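Local coordinates for protein succinate--CoA ligase subunit alpha (Campylobacter jejuni, PDB 6MEL) that forms the alpha subunit of a two-chain succinate--CoA ligase, joining a Rossmann-like CoA-binding domain to an alpha/beta CoA-ligase domain, at residues Pro125-Ser130 against Ile172-Gly177; Ser130-Leu135 against Phe143-Val148; Ile137-Ile142 against Leu157-Ala162; Gly149-Ser154 against Glu190-Phe195. All coordinates share one frame; numbering follows the deposited sequence.

Contact 1. Residues Pro125-Ser130 against Ile172-Gly177; sequences PGIITS and ISTAVG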
loop_
_atom_site.group_PDB
_atom_site.type_symbol
_atom_site.label_atom_id
_atom_site.label_comp_id
_atom_site.label_asym_id
_atom_site.label_seq_id
_atom_site.Cartn_x
_atom_site.Cartn_y
_atom_site.Cartn_z
ATOM N N PRO A 125 8.677 7.919 8.193
ATOM C CA PRO A 125 9.950 8.103 8.892
ATOM C C PRO A 125 9.865 9.071 10.076
ATOM O O PRO A 125 10.845 9.172 10.808
ATOM C CB PRO A 125 10.846 8.631 7.768
ATOM C CG PRO A 125 9.875 9.467 6.952
ATOM C CD PRO A 125 8.630 8.618 6.903
ATOM N N GLY A 126 8.717 9.736 10.263
ATOM C CA GLY A 126 8.505 10.625 11.390
ATOM C C GLY A 126 8.580 12.097 11.051
ATOM O O GLY A 126 8.229 12.517 9.956
ATOM N N ILE A 127 8.997 12.897 12.029
ATOM C CA ILE A 127 8.989 14.355 11.883
ATOM C C ILE A 127 10.333 14.888 12.372
ATOM O O ILE A 127 10.918 14.336 13.304
ATOM C CB ILE A 127 7.793 15.008 12.611
ATOM C CG1 ILE A 127 7.791 16.534 12.495
ATOM C CG2 ILE A 127 7.734 14.591 14.069
ATOM C CD1 ILE A 127 6.493 17.171 12.976
ATOM N N ILE A 128 10.836 15.938 11.710
ATOM C CA ILE A 128 12.103 16.526 12.107
ATOM C C ILE A 128 11.982 18.032 11.990
ATOM O O ILE A 128 11.512 18.545 10.965
ATOM C CB ILE A 128 13.307 15.975 11.298
ATOM C CG1 ILE A 128 14.615 16.650 11.726
ATOM C CG2 ILE A 128 13.119 16.115 9.785
ATOM C CD1 ILE A 128 15.861 15.909 11.355
ATOM N N THR A 129 12.452 18.717 13.034
ATOM C CA THR A 129 12.677 20.156 13.003
ATOM C C THR A 129 14.197 20.369 12.996
ATOM O O THR A 129 14.867 20.081 13.984
ATOM C CB THR A 129 11.961 20.883 14.140
ATOM O OG1 THR A 129 10.565 20.811 13.865
ATOM C CG2 THR A 129 12.376 22.346 14.278
ATOM N N SER A 130 14.706 20.835 11.852
ATOM C CA SER A 130 16.123 20.895 11.503
ATOM C C SER A 130 16.936 21.496 12.661
ATOM O O SER A 130 16.574 22.516 13.195
ATOM C CB SER A 130 16.322 21.688 10.250
ATOM O OG SER A 130 15.563 21.166 9.194
ATOM N N ILE A 172 15.477 23.446 5.500
ATOM C CA ILE A 172 14.218 22.909 5.888
ATOM C C ILE A 172 13.841 23.482 7.244
ATOM O O ILE A 172 14.657 23.503 8.160
ATOM C CB ILE A 172 14.258 21.374 5.953
ATOM C CG1 ILE A 172 14.680 20.748 4.616
ATOM C CG2 ILE A 172 12.923 20.858 6.453
ATOM C CD1 ILE A 172 13.883 21.206 3.407
ATOM N N SER A 173 12.574 23.874 7.378
ATOM C CA SER A 173 12.081 24.316 8.673
ATOM C C SER A 173 11.717 23.071 9.489
ATOM O O SER A 173 12.442 22.673 10.406
ATOM C CB SER A 173 10.942 25.307 8.535
ATOM O OG SER A 173 9.943 24.853 7.627
ATOM N N THR A 174 10.621 22.429 9.092
ATOM C CA THR A 174 10.216 21.144 9.606
ATOM C C THR A 174 9.851 20.266 8.408
ATOM O O THR A 174 9.213 20.757 7.425
ATOM C CB THR A 174 9.016 21.295 10.556
ATOM O OG1 THR A 174 9.356 22.056 11.719
ATOM C CG2 THR A 174 8.512 19.966 11.082
ATOM N N ALA A 175 10.227 18.988 8.477
ATOM C CA ALA A 175 9.792 17.998 7.486
ATOM C C ALA A 175 8.930 16.947 8.195
ATOM O O ALA A 175 9.333 16.438 9.256
ATOM C CB ALA A 175 10.968 17.342 6.825
ATOM N N VAL A 176 7.793 16.606 7.580
ATOM C CA VAL A 176 6.881 15.632 8.125
ATOM C C VAL A 176 6.684 14.503 7.109
ATOM O O VAL A 176 6.239 14.723 5.978
ATOM C CB VAL A 176 5.543 16.276 8.475
ATOM C CG1 VAL A 176 4.686 15.303 9.257
ATOM C CG2 VAL A 176 5.740 17.573 9.217
ATOM N N GLY A 177 6.999 13.285 7.510
ATOM C CA GLY A 177 6.612 12.123 6.715
ATOM C C GLY A 177 5.213 11.683 7.143
ATOM O O GLY A 177 5.070 11.279 8.263
HETATM O O HOH W 1 14.201 24.245 11.699
#
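Ile127 and Ile128 face Val176 and Ala175 across two antiparallel strands of a mixed sheet, strand 126-129 lying against strand 172-177. Ile128 and Ala175 form a hydrogen-bonded pair, with Ala175 N giving to Ile128 O at 2.8 Å and Ile128 N to Ala175 O at 2.9 Å; Gly177 N reaches Gly126 O beyond them. Ile127 holds CG1 anti to its backbone N (chi1 179°), and its CD1 lies 3.9 Å from Val176 CG2, the two side chains side by side and pointing the same way, while its CG1 also touches Thr174 CG2. Ile128 instead offers its CG2 branch, which meets Ala175 CB at 3.9 Å, while the rest leads away. On the face of Ile127 and Val176, Thr129 OG1 and Thr174 OG1 are hydrogen-bonded at 2.8 Å; the first has a further partner in Val5 O, the second in Ile3 N, so the N-terminal residues are tied to this buried pair. Where the strands end, Ser130 OG sits beside its own backbone N (chi1 -56°) and donates to Ile172 O at 2.7 Å, from 52° above the carbonyl plane.

Contact 2. Residues Ser130-Leu135 against Phe143-Val148; sequences SEECKL and FKKGCV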
loop_
_atom_site.group_PDB
_atom_site.type_symbol
_atom_site.label_atom_id
_atom_site.label_comp_id
_atom_site.label_asym_id
_atom_site.label_seq_id
_atom_site.Cartn_x
_atom_site.Cartn_y
_atom_site.Cartn_z
ATOM N N SER A 130 14.706 20.835 11.852
ATOM C CA SER A 130 16.123 20.895 11.503
ATOM C C SER A 130 16.936 21.496 12.661
ATOM O O SER A 130 16.574 22.516 13.195
ATOM C CB SER A 130 16.322 21.688 10.250
ATOM O OG SER A 130 15.563 21.166 9.194
ATOM N N GLU A 131 17.961 20.758 13.086
ATOM C CA GLU A 131 18.931 21.180 14.097
ATOM C C GLU A 131 18.236 21.444 15.431
ATOM O O GLU A 131 18.802 22.103 16.257
ATOM C CB GLU A 131 19.698 22.427 13.637
ATOM C CG GLU A 131 20.549 22.208 12.386
ATOM C CD GLU A 131 21.108 23.514 11.806
ATOM O OE1 GLU A 131 21.219 24.482 12.571
ATOM O OE2 GLU A 131 21.322 23.608 10.582
ATOM N N GLU A 132 17.030 20.903 15.664
ATOM C CA GLU A 132 16.403 21.073 16.969
ATOM C C GLU A 132 15.986 19.724 17.550
ATOM O O GLU A 132 16.210 19.460 18.725
ATOM C CB GLU A 132 15.182 21.977 16.881
ATOM C CG GLU A 132 15.443 23.469 17.043
ATOM C CD GLU A 132 14.161 24.253 17.357
ATOM O OE1 GLU A 132 13.612 24.131 18.518
ATOM O OE2 GLU A 132 13.671 24.962 16.435
ATOM N N CYS A 133 15.256 18.917 16.766
ATOM C CA CYS A 133 14.763 17.644 17.263
ATOM C C CYS A 133 14.316 16.777 16.096
ATOM O O CYS A 133 13.938 17.269 15.015
ATOM C CB CYS A 133 13.592 17.815 18.220
ATOM S SG CYS A 133 12.105 18.455 17.414
ATOM N N LYS A 134 14.333 15.481 16.340
ATOM C CA LYS A 134 13.825 14.534 15.368
ATOM C C LYS A 134 13.131 13.379 16.097
ATOM O O LYS A 134 13.585 12.916 17.152
ATOM C CB LYS A 134 14.955 14.115 14.422
ATOM C CG LYS A 134 15.741 12.878 14.808
ATOM C CD LYS A 134 16.809 12.554 13.813
ATOM C CE LYS A 134 17.586 11.276 14.087
ATOM N NZ LYS A 134 16.832 10.089 13.607
ATOM N N LEU A 135 11.982 12.971 15.557
ATOM C CA LEU A 135 11.180 11.869 16.130
ATOM C C LEU A 135 10.960 10.865 15.010
ATOM O O LEU A 135 10.071 11.053 14.157
ATOM C CB LEU A 135 9.835 12.383 16.631
ATOM C CG LEU A 135 9.790 13.217 17.914
ATOM C CD1 LEU A 135 10.333 14.617 17.682
ATOM C CD2 LEU A 135 8.362 13.332 18.383
ATOM N N PHE A 143 19.194 17.495 7.202
ATOM C CA PHE A 143 18.246 18.576 7.459
ATOM C C PHE A 143 18.980 19.776 8.070
ATOM O O PHE A 143 19.159 19.839 9.278
ATOM C CB PHE A 143 17.089 18.081 8.327
ATOM C CG PHE A 143 16.235 17.081 7.591
ATOM C CD1 PHE A 143 15.146 17.497 6.849
ATOM C CD2 PHE A 143 16.608 15.744 7.530
ATOM C CE1 PHE A 143 14.411 16.585 6.104
ATOM C CE2 PHE A 143 15.835 14.825 6.838
ATOM C CZ PHE A 143 14.760 15.256 6.095
ATOM N N LYS A 144 19.409 20.704 7.208
ATOM C CA LYS A 144 19.973 21.981 7.634
ATOM C C LYS A 144 18.848 22.999 7.730
ATOM O O LYS A 144 17.959 23.025 6.906
ATOM C CB LYS A 144 21.034 22.497 6.660
ATOM C CG LYS A 144 22.266 21.611 6.537
ATOM C CD LYS A 144 22.907 21.256 7.876
ATOM C CE LYS A 144 24.199 20.474 7.755
ATOM N NZ LYS A 144 24.295 19.505 8.875
ATOM N N LYS A 145 18.923 23.853 8.731
ATOM C CA LYS A 145 17.829 24.775 9.040
ATOM C C LYS A 145 17.618 25.746 7.882
ATOM O O LYS A 145 18.581 26.229 7.298
ATOM C CB LYS A 145 18.118 25.542 10.324
ATOM C CG LYS A 145 16.973 26.394 10.839
ATOM C CD LYS A 145 17.353 27.191 12.077
ATOM C CE LYS A 145 16.154 27.708 12.843
ATOM N NZ LYS A 145 15.525 26.603 13.611
ATOM N N GLY A 146 16.350 26.007 7.551
ATOM C CA GLY A 146 15.999 27.004 6.561
ATOM C C GLY A 146 14.507 27.272 6.541
ATOM O O GLY A 146 13.793 26.943 7.486
ATOM N N CYS A 147 14.038 27.837 5.430
ATOM C CA CYS A 147 12.693 28.387 5.353
ATOM C C CYS A 147 11.751 27.476 4.535
ATOM O O CYS A 147 10.630 27.908 4.240
ATOM C CB CYS A 147 12.747 29.798 4.757
ATOM S SG CYS A 147 13.217 29.814 3.001
ATOM N N VAL A 148 12.175 26.250 4.156
ATOM C CA VAL A 148 11.316 25.356 3.331
ATOM C C VAL A 148 10.695 24.247 4.192
ATOM O O VAL A 148 11.381 23.475 4.806
ATOM C CB VAL A 148 12.077 24.793 2.120
ATOM C CG1 VAL A 148 11.162 23.959 1.244
ATOM C CG2 VAL A 148 12.692 25.924 1.298
HETATM O O HOH W 1 14.201 24.245 11.699
#
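Lys145 N donates to Glu131 OE2 at 3.0 Å in a nearly straight bond (170° at the hydrogen), meeting the carboxylate from above its plane. The acceptor belongs to the connection between hairpin strands 126-129 and 133-136, where Glu132 and Cys133 both face Thr129 as a classic beta bulge. Glu131 takes a left-handed backbone conformation, and its side chain runs extended beyond CG (chi2 170°), which carries the carboxylate across to the loop 143-148. There OE2 also packs on Lys144 CA at 3.6 Å, and the Glu131 side chain crosses that of Lys145 at about a right angle. The ammonium group of Lys144, hydrogen-bonded to Phe141 O, stays out of contact with Glu131 but may still add to the positive field around it.

Further in from these exposed side chains, the two backbones close up around Ser130. Its CB packs on Lys145 CA at 3.6 Å and on Phe143 O, and its OG lies at the edge of the Phe143 ring, near the ring plane, while it hydrogen-bonds to Ile172 O. The Phe143 ring leads inward, to Ala162 of helix 156-167 and Ala175 of strand 172-177. On the solvent side, the Lys145 chain runs out straight as far as CE and bends only at its last torsion (chi4 76°), which places NZ. The ammonium makes a long salt bridge of 3.8 Å from NZ to Glu132 OE2; the other oxygen, Glu132 OE1, accepts from Lys7 N. A water donating to Ser173 O and, at 3.3 Å, to Ser130 O also takes a weak bond from Lys145 NZ.

Contact 3. Residues Ile137-Ile142 against Leu157-Ala162; sequences IMPGFI and LTYEAA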
loop_
_atom_site.group_PDB
_atom_site.type_symbol
_atom_site.label_atom_id
_atom_site.label_comp_id
_atom_site.label_asym_id
_atom_site.label_seq_id
_atom_site.Cartn_x
_atom_site.Cartn_y
_atom_site.Cartn_z
ATOM N N ILE A 137 13.247 8.118 12.164
ATOM C CA ILE A 137 14.351 7.347 11.620
ATOM C C ILE A 137 15.079 8.151 10.532
ATOM O O ILE A 137 15.912 7.609 9.789
ATOM C CB ILE A 137 13.858 6.002 11.055
ATOM C CG1 ILE A 137 12.928 6.207 9.856
ATOM C CG2 ILE A 137 13.229 5.131 12.145
ATOM C CD1 ILE A 137 12.565 4.901 9.119
ATOM N N MET A 138 14.775 9.449 10.407
ATOM C CA MET A 138 15.428 10.221 9.344
ATOM C C MET A 138 16.872 10.569 9.732
ATOM O O MET A 138 17.170 10.776 10.908
ATOM C CB MET A 138 14.645 11.491 9.011
ATOM C CG MET A 138 14.587 12.493 10.137
ATOM S SD MET A 138 13.531 11.963 11.531
ATOM C CE MET A 138 11.943 12.113 10.705
ATOM N N PRO A 139 17.784 10.692 8.730
ATOM C CA PRO A 139 19.165 11.141 8.946
ATOM C C PRO A 139 19.220 12.642 9.269
ATOM O O PRO A 139 18.987 13.505 8.399
ATOM C CB PRO A 139 19.864 10.834 7.624
ATOM C CG PRO A 139 18.734 10.934 6.574
ATOM C CD PRO A 139 17.513 10.396 7.305
ATOM N N GLY A 140 19.507 12.939 10.540
ATOM C CA GLY A 140 19.432 14.313 11.054
ATOM C C GLY A 140 20.275 15.310 10.267
ATOM O O GLY A 140 19.855 16.453 10.016
ATOM N N PHE A 141 21.453 14.883 9.833
ATOM C CA PHE A 141 22.446 15.831 9.318
ATOM C C PHE A 141 22.036 16.330 7.913
ATOM O O PHE A 141 22.469 17.361 7.488
ATOM C CB PHE A 141 23.830 15.188 9.353
ATOM C CG PHE A 141 24.029 14.246 8.184
ATOM C CD1 PHE A 141 23.637 12.902 8.266
ATOM C CD2 PHE A 141 24.530 14.716 6.967
ATOM C CE1 PHE A 141 23.826 12.046 7.194
ATOM C CE2 PHE A 141 24.694 13.852 5.886
ATOM C CZ PHE A 141 24.327 12.524 6.004
ATOM N N ILE A 142 21.163 15.617 7.196
ATOM C CA ILE A 142 20.687 16.073 5.897
ATOM C C ILE A 142 19.871 17.359 6.053
ATOM O O ILE A 142 19.808 18.212 5.135
ATOM C CB ILE A 142 19.848 14.945 5.264
ATOM C CG1 ILE A 142 20.694 13.708 4.984
ATOM C CG2 ILE A 142 19.121 15.442 4.023
ATOM C CD1 ILE A 142 21.824 13.963 3.999
ATOM N N LEU A 157 12.838 9.383 -0.426
ATOM C CA LEU A 157 12.589 10.451 -1.396
ATOM C C LEU A 157 12.492 11.818 -0.687
ATOM O O LEU A 157 12.840 12.836 -1.232
ATOM C CB LEU A 157 11.322 10.130 -2.185
ATOM C CG LEU A 157 10.858 11.169 -3.197
ATOM C CD1 LEU A 157 11.911 11.449 -4.264
ATOM C CD2 LEU A 157 9.580 10.697 -3.845
ATOM N N THR A 158 12.027 11.835 0.549
ATOM C CA THR A 158 12.008 13.034 1.358
ATOM C C THR A 158 13.436 13.560 1.608
ATOM O O THR A 158 13.689 14.766 1.596
ATOM C CB THR A 158 11.319 12.760 2.703
ATOM O OG1 THR A 158 10.041 12.135 2.550
ATOM C CG2 THR A 158 11.181 14.026 3.506
ATOM N N TYR A 159 14.379 12.643 1.835
ATOM C CA TYR A 159 15.765 13.008 2.141
ATOM C C TYR A 159 16.393 13.551 0.859
ATOM O O TYR A 159 17.143 14.522 0.888
ATOM C CB TYR A 159 16.558 11.811 2.712
ATOM C CG TYR A 159 15.855 10.997 3.783
ATOM C CD1 TYR A 159 14.859 11.537 4.583
ATOM C CD2 TYR A 159 16.144 9.657 3.959
ATOM C CE1 TYR A 159 14.176 10.767 5.522
ATOM C CE2 TYR A 159 15.477 8.874 4.893
ATOM C CZ TYR A 159 14.466 9.419 5.663
ATOM O OH TYR A 159 13.818 8.642 6.591
ATOM N N GLU A 160 16.101 12.880 -0.263
ATOM C CA GLU A 160 16.548 13.320 -1.582
ATOM C C GLU A 160 16.071 14.764 -1.811
ATOM O O GLU A 160 16.848 15.610 -2.266
ATOM C CB GLU A 160 16.033 12.381 -2.672
ATOM C CG GLU A 160 16.283 12.835 -4.094
ATOM C CD GLU A 160 17.738 13.027 -4.486
ATOM O OE1 GLU A 160 18.583 12.262 -3.981
ATOM O OE2 GLU A 160 18.035 13.979 -5.276
ATOM N N ALA A 161 14.791 15.051 -1.538
ATOM C CA ALA A 161 14.233 16.412 -1.752
ATOM C C ALA A 161 14.915 17.410 -0.809
ATOM O O ALA A 161 15.369 18.487 -1.246
ATOM C CB ALA A 161 12.739 16.408 -1.575
ATOM N N ALA A 162 15.036 17.026 0.468
ATOM C CA ALA A 162 15.637 17.896 1.459
ATOM C C ALA A 162 17.062 18.246 1.028
ATOM O O ALA A 162 17.490 19.395 1.081
ATOM C CB ALA A 162 15.606 17.260 2.828
#
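Tyr159 has CG anti to its carbonyl carbon (chi1 -45°), and a second torsion of -25° turns the ring so that Pro139 lies over one face. Pro139 CD sits over the centre of that face, 3.5 Å from the ring centroid and only 11° off the normal, a well-formed CH-pi contact; Pro139 CG lies 3.9 Å from Tyr159 CD2. Met138 comes to the ring obliquely and with its CB alone, 3.6 Å from Tyr159 CE1. Its CG lies between the backbone N and the carbonyl carbon, and further bends take the sulfur and CE off toward Pro125 and Ile127. The hydroxyl end touches the loop's backbone and side chains: Tyr159 OH is 3.6 Å from Met138 CA and 4.2 Å from Ile137 CG1. Further along the loop, Ile142 turns its CG2 methyl to Tyr159 O at 3.8 Å and Ala162 CB at 4.1 Å. The chain reaches that position through a short 3-10 turn, with Ile142 N bonded to Pro139 O.

The nearest atoms of the Tyr159 side chain and a bound citric acid, probably from the crystallisation liquor, are about 4 Å apart, and Tyr159 also packs on an aromatic side chain of another protein chain. The contact joins the loop after strand 133-136 to helix 156-167, whose Thr158 and Ala162 rest on Leu150 of strand 148-152, with the Phe143 ring wedged beside Tyr159 and Ala162.

Contact 4. Residues Gly149-Ser154 against Glu190-Phe195; sequences GLISKS and ELLSEF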
loop_
_atom_site.group_PDB
_atom_site.type_symbol
_atom_site.label_atom_id
_atom_site.label_comp_id
_atom_site.label_asym_id
_atom_site.label_seq_id
_atom_site.Cartn_x
_atom_site.Cartn_y
_atom_site.Cartn_z
ATOM N N GLY A 149 9.363 24.201 4.218
ATOM C CA GLY A 149 8.609 23.118 4.837
ATOM C C GLY A 149 8.514 21.944 3.873
ATOM O O GLY A 149 8.575 22.146 2.628
ATOM N N LEU A 150 8.364 20.739 4.424
ATOM C CA LEU A 150 8.326 19.490 3.612
ATOM C C LEU A 150 7.205 18.584 4.152
ATOM O O LEU A 150 7.174 18.323 5.343
ATOM C CB LEU A 150 9.704 18.881 3.832
ATOM C CG LEU A 150 10.270 17.875 2.858
ATOM C CD1 LEU A 150 9.696 17.974 1.463
ATOM C CD2 LEU A 150 11.793 18.009 2.849
ATOM N N ILE A 151 6.316 18.105 3.282
ATOM C CA ILE A 151 5.301 17.132 3.629
ATOM C C ILE A 151 5.423 15.990 2.637
ATOM O O ILE A 151 5.368 16.256 1.462
ATOM C CB ILE A 151 3.886 17.732 3.564
ATOM C CG1 ILE A 151 3.755 19.036 4.352
ATOM C CG2 ILE A 151 2.845 16.711 4.016
ATOM C CD1 ILE A 151 2.610 19.893 3.870
ATOM N N SER A 152 5.597 14.748 3.116
ATOM C CA SER A 152 5.913 13.634 2.200
ATOM C C SER A 152 5.278 12.309 2.651
ATOM O O SER A 152 5.391 11.919 3.812
ATOM C CB SER A 152 7.391 13.502 2.064
ATOM O OG SER A 152 7.749 12.443 1.198
ATOM N N LYS A 153 4.729 11.586 1.675
ATOM C CA LYS A 153 4.222 10.250 1.884
ATOM C C LYS A 153 5.356 9.210 1.826
ATOM O O LYS A 153 5.090 7.971 2.007
ATOM C CB LYS A 153 3.212 9.881 0.803
ATOM C CG LYS A 153 1.761 10.303 1.005
ATOM C CD LYS A 153 0.938 9.906 -0.191
ATOM C CE LYS A 153 -0.522 10.239 -0.012
ATOM N NZ LYS A 153 -1.315 9.831 -1.193
ATOM N N SER A 154 6.602 9.649 1.610
ATOM C CA SER A 154 7.711 8.679 1.539
ATOM C C SER A 154 8.843 8.974 2.536
ATOM O O SER A 154 8.799 9.952 3.312
ATOM C CB SER A 154 8.219 8.474 0.142
ATOM O OG SER A 154 8.028 9.568 -0.672
ATOM N N GLU A 190 -3.881 19.858 6.771
ATOM C CA GLU A 190 -3.590 20.240 8.149
ATOM C C GLU A 190 -2.177 20.818 8.242
ATOM O O GLU A 190 -1.949 21.834 8.906
ATOM C CB GLU A 190 -3.685 19.042 9.095
ATOM C CG GLU A 190 -5.074 18.407 9.152
ATOM C CD GLU A 190 -5.419 17.328 8.119
ATOM O OE1 GLU A 190 -4.648 17.013 7.111
ATOM O OE2 GLU A 190 -6.483 16.755 8.332
ATOM N N LEU A 191 -1.214 20.166 7.578
ATOM C CA LEU A 191 0.158 20.583 7.692
ATOM C C LEU A 191 0.426 21.844 6.864
ATOM O O LEU A 191 1.211 22.704 7.276
ATOM C CB LEU A 191 1.070 19.423 7.297
ATOM C CG LEU A 191 1.008 18.242 8.264
ATOM C CD1 LEU A 191 1.859 17.090 7.774
ATOM C CD2 LEU A 191 1.476 18.662 9.635
ATOM N N LEU A 192 -0.210 21.975 5.703
ATOM C CA LEU A 192 -0.085 23.229 4.921
ATOM C C LEU A 192 -0.622 24.411 5.745
ATOM O O LEU A 192 0.015 25.472 5.769
ATOM C CB LEU A 192 -0.819 23.120 3.588
ATOM C CG LEU A 192 -0.187 22.246 2.520
ATOM C CD1 LEU A 192 -1.202 21.892 1.463
ATOM C CD2 LEU A 192 0.998 22.928 1.862
ATOM N N SER A 193 -1.730 24.216 6.480
ATOM C CA SER A 193 -2.249 25.281 7.371
ATOM C C SER A 193 -1.252 25.636 8.472
ATOM O O SER A 193 -1.110 26.797 8.791
ATOM C CB SER A 193 -3.565 24.928 8.008
ATOM O OG SER A 193 -4.488 24.583 7.001
ATOM N N GLU A 194 -0.629 24.634 9.108
ATOM C CA GLU A 194 0.420 24.912 10.107
ATOM C C GLU A 194 1.549 25.746 9.487
ATOM O O GLU A 194 2.021 26.682 10.116
ATOM C CB GLU A 194 0.998 23.623 10.687
ATOM C CG GLU A 194 0.028 22.932 11.619
ATOM C CD GLU A 194 -0.063 23.545 13.011
ATOM O OE1 GLU A 194 0.838 24.334 13.424
ATOM O OE2 GLU A 194 -1.002 23.190 13.688
ATOM N N PHE A 195 2.003 25.363 8.293
ATOM C CA PHE A 195 3.148 26.026 7.633
ATOM C C PHE A 195 2.783 27.470 7.232
ATOM O O PHE A 195 3.610 28.361 7.268
ATOM C CB PHE A 195 3.652 25.236 6.422
ATOM C CG PHE A 195 4.545 24.058 6.744
ATOM C CD1 PHE A 195 5.687 24.221 7.517
ATOM C CD2 PHE A 195 4.248 22.793 6.290
ATOM C CE1 PHE A 195 6.507 23.146 7.811
ATOM C CE2 PHE A 195 5.079 21.719 6.579
ATOM C CZ PHE A 195 6.192 21.892 7.351
#
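Leu191 is the first residue of segment 190-195 to meet the strand: its CB lies 3.8 Å from Ile151 CD1, and its CD1 touches Ile151 CG2. The helix runs antiparallel to strand 149-152 (176°) with axes 9.5 Å apart, as in the layers of an alpha/beta fold. It belongs to a beta-alpha-beta crossover from strand 172-177 to strand 203-209, and packs on strand 148-152, which lies between those two in the sheet. Leu192 comes next, its side chain crossing that of Ile151 at about a right angle, with CG 3.9 Å from Ile151 CD1. One turn on from Leu191, Phe195 receives the strand in two ways. Gly149 CA lies over one face of the ring, 3.9 Å from the centroid and offset toward the rim, in a CH-pi contact made where the strand has no side chain. Ile151 CG1, set anti to its carbonyl carbon (chi1 -51°), meets the ring edge in plane, 3.7 Å from CE2. Leu192 and Phe195 reach further to Ile204 of strand 203-209. Since aliphatic carbons and one aromatic ring carry nearly all of this buried contact, the two segments are held together by shape and dispersion, with no hydrogen bond or salt bridge between them.

Contacts 1 and 4 lie deep in the chain and share one mixed sheet, joined through strand neighbours 148-152 and 172-177: contact 1 pairs strands by backbone bonds, with threonine and serine hydroxyls added at one end, whereas contact 4 packs a helix on the sheet with apolar groups. Contact 2 continues contact 1 through Ser130 and a shared water, but comes out to the surface, where carboxylates and lysines take over. Contact 3 is buried like contact 4 and rich in carbon contacts, and lies more extensively against another protein chain, which reaches contact 4 only at Lys153 and Ser154; the Phe143 ring ties it to contact 2. Thr158 and Ala162 of contact 3 meet Ser152 and Leu150 of contact 4.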